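Local coordinates for Tlr1789 protein (Thermosynechococcus elongatus, PDB 2X8X) that probably helps to insert or translocate proteins at the cyanobacterial outer membrane, as Omp85 and Toc75 relatives do, its periplasmic POTRA domains likely receiving the clients, at residues Q92-V95 with N96-A100. Residues are numbered along the deposited sequence; the frame is centred on the assembly and turned at random.
Sequences QEKV and NEIFA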
# COMPACT_ATOMS: atom_id res chain seq x y z
N GLN A 92 -7.93 -13.67 0.22
CA GLN A 92 -9.05 -12.81 -0.11
C GLN A 92 -10.02 -12.66 1.09
O GLN A 92 -10.54 -11.58 1.32
CB GLN A 92 -9.77 -13.29 -1.38
CG GLN A 92 -10.92 -12.35 -1.79
CD GLN A 92 -10.45 -10.91 -2.10
OE1 GLN A 92 -9.53 -10.69 -2.96
NE2 GLN A 92 -11.11 -9.91 -1.48
N GLU A 93 -10.23 -13.72 1.86
CA GLU A 93 -11.12 -13.59 3.05
C GLU A 93 -10.60 -12.62 4.13
O GLU A 93 -11.38 -11.96 4.83
CB GLU A 93 -11.37 -14.95 3.71
CG GLU A 93 -12.29 -15.90 2.92
CD GLU A 93 -11.60 -16.48 1.67
OE1 GLU A 93 -10.40 -16.90 1.76
OE2 GLU A 93 -12.25 -16.50 0.60
N LYS A 94 -9.28 -12.62 4.33
CA LYS A 94 -8.66 -11.67 5.28
C LYS A 94 -8.81 -10.22 4.78
O LYS A 94 -9.07 -9.31 5.55
CB LYS A 94 -7.17 -12.04 5.46
CG LYS A 94 -6.41 -11.16 6.40
CD LYS A 94 -7.07 -11.10 7.75
CE LYS A 94 -6.23 -10.25 8.67
NZ LYS A 94 -6.41 -10.74 10.03
N VAL A 95 -8.60 -10.02 3.48
CA VAL A 95 -8.87 -8.72 2.84
C VAL A 95 -10.31 -8.28 3.06
O VAL A 95 -10.54 -7.12 3.45
CB VAL A 95 -8.48 -8.71 1.32
CG1 VAL A 95 -9.06 -7.52 0.67
CG2 VAL A 95 -6.96 -8.70 1.15
N ASN A 96 -11.27 -9.21 2.92
CA ASN A 96 -12.71 -8.89 3.10
C ASN A 96 -12.98 -8.48 4.53
O ASN A 96 -13.71 -7.50 4.81
CB ASN A 96 -13.65 -10.08 2.77
CG ASN A 96 -13.65 -10.48 1.29
OD1 ASN A 96 -13.99 -11.63 0.93
ND2 ASN A 96 -13.27 -9.56 0.42
N GLU A 97 -12.38 -9.20 5.47
CA GLU A 97 -12.50 -8.83 6.88
C GLU A 97 -11.87 -7.44 7.22
O GLU A 97 -12.47 -6.62 7.91
CB GLU A 97 -11.91 -9.98 7.69
CG GLU A 97 -11.52 -9.71 9.12
CD GLU A 97 -10.72 -10.91 9.69
OE1 GLU A 97 -10.65 -11.99 9.01
OE2 GLU A 97 -10.16 -10.76 10.81
N ILE A 98 -10.65 -7.17 6.76
CA ILE A 98 -10.05 -5.81 6.96
C ILE A 98 -10.94 -4.65 6.48
O ILE A 98 -11.15 -3.66 7.20
CB ILE A 98 -8.61 -5.73 6.31
CG1 ILE A 98 -7.66 -6.61 7.10
CG2 ILE A 98 -8.08 -4.25 6.15
CD1 ILE A 98 -6.40 -6.97 6.28
N PHE A 99 -11.55 -4.82 5.32
CA PHE A 99 -12.28 -3.77 4.70
C PHE A 99 -13.79 -3.81 4.98
O PHE A 99 -14.44 -2.82 4.69
CB PHE A 99 -11.95 -3.64 3.17
CG PHE A 99 -10.54 -3.20 2.88
CD1 PHE A 99 -9.55 -4.14 2.64
CD2 PHE A 99 -10.17 -1.85 2.86
CE1 PHE A 99 -8.22 -3.76 2.38
CE2 PHE A 99 -8.87 -1.49 2.58
CZ PHE A 99 -7.88 -2.44 2.34
N ALA A 100 -14.34 -4.89 5.56
CA ALA A 100 -15.81 -4.95 5.93
C ALA A 100 -16.41 -3.66 6.51
O ALA A 100 -17.54 -3.30 6.10
CB ALA A 100 -16.15 -6.21 6.86
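V95 and F99 meet one helical turn apart, CG1 of V95 lying 3.9 Å from CD1 of F99 where the two side chains slant across each other. With CG1 of V95 anti to its own backbone N (chi1 166°), this methyl stands beside the carbonyl carbon, on the side from which CD1 of F99 comes. The ring of F99 presents its edge to V95: its CD1 comes within 3.2 Å of the V95 carbonyl O, which lies near the ring plane, and that same O accepts the backbone N-H of F99 at 3.1 Å. CG2 of I98 sits over one ring face, offset toward the rim. Helix 92-99 is the shorter of the two helices of the second POTRA domain in this fragment. A branched aliphatic and a flat aromatic suit this flank because it turns inward: V95 packs on V82 and V84 of strand 81-85, while F99 reaches V82 as well as L112 and I119 of helix 109-125. Further round the helix, N96 lies one turn beyond Q92, and the two side chains run nearly at right angles with their amide planes 45° apart. The backbone N of N96 donates to the O of Q92 at 3.0 Å. A short polar side chain fits this partly exposed place, lying against the first turn with CB of N96 3.6 Å from O of E93. Q92 NE2 donates to V82 O and OE1 accepts from V84 N, so that a residue able both to donate and to accept ties the helix start to strand 81-85. On another flank K94 bends at chi2 (55°) to bring its chain past E97, and NZ makes a long salt bridge of 3.8 Å with OE2 of E97. Long, flexible charged chains fit this more exposed surface, and the aliphatic part of K94 also leans on I98, CE to CD1 4.1 Å.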